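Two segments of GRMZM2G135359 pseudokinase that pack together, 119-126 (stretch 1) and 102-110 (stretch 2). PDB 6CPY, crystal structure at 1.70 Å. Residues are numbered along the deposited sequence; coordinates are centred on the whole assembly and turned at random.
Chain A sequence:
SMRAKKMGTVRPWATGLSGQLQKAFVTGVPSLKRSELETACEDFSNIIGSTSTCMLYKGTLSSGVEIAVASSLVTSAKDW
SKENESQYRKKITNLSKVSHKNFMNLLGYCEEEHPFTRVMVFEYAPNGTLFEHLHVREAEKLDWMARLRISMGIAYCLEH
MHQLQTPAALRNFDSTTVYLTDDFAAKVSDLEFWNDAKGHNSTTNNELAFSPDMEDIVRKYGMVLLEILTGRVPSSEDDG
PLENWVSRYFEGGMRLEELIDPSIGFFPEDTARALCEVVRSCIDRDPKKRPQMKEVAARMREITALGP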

# COMPACT_ATOMS: atom_id res chain seq x y z
N VAL A 119 -2.19 -5.67 -17.74
CA VAL A 119 -1.24 -5.15 -16.75
C VAL A 119 -1.55 -3.73 -16.31
O VAL A 119 -2.24 -2.95 -17.01
CB VAL A 119 0.26 -5.23 -17.18
CG1 VAL A 119 0.61 -6.55 -17.85
CG2 VAL A 119 0.67 -4.03 -18.01
N MET A 120 -1.00 -3.39 -15.15
CA MET A 120 -1.06 -2.06 -14.59
C MET A 120 0.36 -1.69 -14.24
O MET A 120 1.12 -2.52 -13.73
CB MET A 120 -1.96 -2.04 -13.34
CG MET A 120 -3.42 -2.24 -13.71
SD MET A 120 -4.55 -2.18 -12.31
CE MET A 120 -5.98 -3.00 -13.02
N VAL A 121 0.73 -0.45 -14.56
CA VAL A 121 2.09 0.02 -14.42
C VAL A 121 2.16 0.99 -13.24
O VAL A 121 1.48 2.02 -13.23
CB VAL A 121 2.55 0.74 -15.71
CG1 VAL A 121 3.97 1.28 -15.56
CG2 VAL A 121 2.41 -0.18 -16.90
N PHE A 122 3.01 0.68 -12.27
CA PHE A 122 3.11 1.47 -11.06
C PHE A 122 4.50 2.04 -10.87
O PHE A 122 5.48 1.56 -11.46
CB PHE A 122 2.79 0.60 -9.85
CG PHE A 122 1.36 0.16 -9.79
CD1 PHE A 122 0.39 1.00 -9.27
CD2 PHE A 122 0.99 -1.09 -10.24
CE1 PHE A 122 -0.93 0.60 -9.21
CE2 PHE A 122 -0.32 -1.50 -10.18
CZ PHE A 122 -1.28 -0.66 -9.66
N GLU A 123 4.58 3.06 -10.02
CA GLU A 123 5.88 3.57 -9.55
C GLU A 123 6.68 2.44 -8.92
O GLU A 123 6.12 1.58 -8.24
CB GLU A 123 5.69 4.66 -8.50
CG GLU A 123 5.14 5.96 -9.06
CD GLU A 123 4.83 6.98 -7.98
OE1 GLU A 123 4.53 6.57 -6.83
OE2 GLU A 123 4.83 8.19 -8.30
N TYR A 124 8.01 2.46 -9.13
CA TYR A 124 8.90 1.45 -8.54
C TYR A 124 9.47 1.97 -7.23
O TYR A 124 9.92 3.10 -7.18
CB TYR A 124 10.09 1.19 -9.47
CG TYR A 124 11.16 0.29 -8.89
CD1 TYR A 124 10.89 -1.04 -8.63
CD2 TYR A 124 12.46 0.76 -8.66
CE1 TYR A 124 11.86 -1.88 -8.10
CE2 TYR A 124 13.44 -0.09 -8.17
CZ TYR A 124 13.14 -1.40 -7.89
OH TYR A 124 14.09 -2.26 -7.38
N ALA A 125 9.47 1.13 -6.20
CA ALA A 125 10.06 1.48 -4.90
C ALA A 125 11.31 0.63 -4.69
O ALA A 125 11.21 -0.58 -4.56
CB ALA A 125 9.07 1.22 -3.79
N PRO A 126 12.50 1.26 -4.67
CA PRO A 126 13.73 0.45 -4.66
C PRO A 126 14.04 -0.32 -3.38
O PRO A 126 14.78 -1.30 -3.42
CB PRO A 126 14.84 1.47 -4.96
CG PRO A 126 14.26 2.80 -4.70
CD PRO A 126 12.77 2.69 -4.87
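Stretch 2 102-110: NFMNLLGYC

Antiparallel strands satisfy their backbone polar groups in alternating pairs, and the pairing of these two segments of the GRMZM2G135359 pseudokinase illustrates both the rule and the way a bulge and a side chain extend it. Residues 106-110 of stretch 2 form a strand, extended except at Leu107, whose psi of -14° leaves the beta region, and it runs against strand 119-123, with 155° between their N-to-C directions and a closest approach of 4.5 Å between the axes. Residues 102-105 lead into that strand; Asn102 makes no contact, while Phe103, Met104 and Asn105 pass beside Glu123, and Met104 also reaches Ala125. Together the stretches bury 692 Å², both sides summed.

At the far end of stretch 2 the ladder is regular. Val119 and Cys110 form a hydrogen-bonded pair in which each residue both gives and receives: Val119 N donates to Cys110 O at 2.9 Å, and Cys110 N donates to Val119 O at 3.1 Å, both nearly linear. Met120 and Tyr109 follow as the non-hydrogen-bonded pair, their CA atoms 4.4 Å apart. Here the backbone is drawn close without N-H...O bonds between the two residues, although Tyr109 CA makes a CA-H...O contact of 3.5 Å with Val119 O.

The next pair departs from the ideal. Val121 N donates to Gly108 O at 2.9 Å, but the return bond is shared. Val121 O accepts a short bond from Leu107 N, 2.7 Å, and only a weak one from Gly108 N, 3.3 Å and 137° at the hydrogen. One carbonyl thus serves two successive amides, the signature of a beta bulge. The register shifts by one residue, so that Phe122 lies against Leu106 rather than Leu107, with 4.6 Å between CA atoms. Gly108 has no side chain on the face of the sheet where Val119, Val121 and Cys110 lie; Val119 CG2 packs there on Cys110 CB at 3.7 Å.

Phe122 belongs to the other face, with Met120, Leu106 and Tyr109. Leu106 CD1 lies over one face of the Phe122 ring in a CH-pi contact, 4.1 Å from the centroid, and also reaches Met120 CB at 3.9 Å. Met104 CG approaches Phe122 CB at 3.9 Å, and farther along Met104 CE meets Ala125 CB at 3.7 Å.

Beyond the bulge, a carboxylate takes over as the acceptor. Glu123 N donates to Asn105 O at 3.0 Å, an oxygen that also receives a CA-H...O contact from Phe122 CA at 3.4 Å. In return Asn105 N donates not to a backbone carbonyl but to Glu123 OE1, at 3.1 Å and 167°. The Asn105 amide adds two weak bonds, from ND2 to Glu123 OE1 at 3.2 Å and to Glu123 OE2 at 3.3 Å; OE1 is also hydrogen-bonded elsewhere in the structure. Phe103 O stands 3.2 Å from Glu123 OE1, but both are acceptors and no bond joins them. The account does not close completely: Glu123 O, with Met104 CG 3.5 Å away, is buried by the contact and finds no partner in the model.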

# COMPACT_ATOMS: atom_id res chain seq x y z
N ASN A 102 2.75 9.51 -0.97
CA ASN A 102 2.88 8.30 -0.15
C ASN A 102 2.01 7.16 -0.65
O ASN A 102 1.73 6.20 0.09
CB ASN A 102 2.58 8.62 1.32
CG ASN A 102 3.56 9.61 1.91
OD1 ASN A 102 3.21 10.74 2.22
ND2 ASN A 102 4.83 9.19 2.01
N PHE A 103 1.64 7.21 -1.94
CA PHE A 103 0.97 6.11 -2.59
C PHE A 103 1.87 5.61 -3.74
O PHE A 103 2.60 6.40 -4.34
CB PHE A 103 -0.40 6.55 -3.15
CG PHE A 103 -1.22 5.41 -3.69
CD1 PHE A 103 -1.68 4.41 -2.84
CD2 PHE A 103 -1.52 5.32 -5.04
CE1 PHE A 103 -2.41 3.35 -3.31
CE2 PHE A 103 -2.26 4.26 -5.52
CZ PHE A 103 -2.70 3.27 -4.67
N MET A 104 1.82 4.31 -4.01
CA MET A 104 2.50 3.73 -5.16
C MET A 104 1.60 3.97 -6.39
O MET A 104 0.74 3.15 -6.72
CB MET A 104 2.75 2.24 -4.92
CG MET A 104 3.43 1.51 -6.07
SD MET A 104 4.16 -0.06 -5.54
CE MET A 104 5.55 0.57 -4.67
N ASN A 105 1.81 5.12 -7.02
CA ASN A 105 0.88 5.67 -8.00
C ASN A 105 0.85 4.87 -9.31
O ASN A 105 1.87 4.33 -9.76
CB ASN A 105 1.18 7.13 -8.27
CG ASN A 105 1.01 8.00 -7.04
OD1 ASN A 105 -0.08 8.11 -6.51
ND2 ASN A 105 2.08 8.59 -6.57
N LEU A 106 -0.36 4.75 -9.85
CA LEU A 106 -0.59 4.17 -11.16
C LEU A 106 -0.10 5.11 -12.26
O LEU A 106 -0.56 6.27 -12.35
CB LEU A 106 -2.10 3.92 -11.34
CG LEU A 106 -2.51 3.22 -12.63
CD1 LEU A 106 -2.01 1.79 -12.67
CD2 LEU A 106 -4.03 3.27 -12.74
N LEU A 107 0.85 4.63 -13.07
CA LEU A 107 1.48 5.43 -14.13
C LEU A 107 1.00 5.09 -15.54
O LEU A 107 1.30 5.82 -16.49
CB LEU A 107 3.00 5.23 -14.11
CG LEU A 107 3.71 5.64 -12.82
CD1 LEU A 107 5.20 5.32 -12.90
CD2 LEU A 107 3.46 7.12 -12.53
N GLY A 108 0.31 3.97 -15.68
CA GLY A 108 -0.20 3.54 -16.98
C GLY A 108 -0.83 2.18 -16.92
O GLY A 108 -0.90 1.55 -15.86
N TYR A 109 -1.33 1.71 -18.06
CA TYR A 109 -1.91 0.38 -18.12
C TYR A 109 -1.70 -0.18 -19.52
O TYR A 109 -1.39 0.57 -20.44
CB TYR A 109 -3.39 0.41 -17.75
CG TYR A 109 -4.25 1.11 -18.77
CD1 TYR A 109 -4.46 2.48 -18.70
CD2 TYR A 109 -4.83 0.41 -19.82
CE1 TYR A 109 -5.23 3.13 -19.64
CE2 TYR A 109 -5.61 1.06 -20.77
CZ TYR A 109 -5.81 2.42 -20.66
OH TYR A 109 -6.58 3.08 -21.59
N CYS A 110 -1.81 -1.49 -19.66
CA CYS A 110 -1.70 -2.10 -20.98
C CYS A 110 -2.64 -3.29 -21.08
O CYS A 110 -2.58 -4.24 -20.28
CB CYS A 110 -0.27 -2.51 -21.30
SG CYS A 110 -0.08 -3.51 -22.81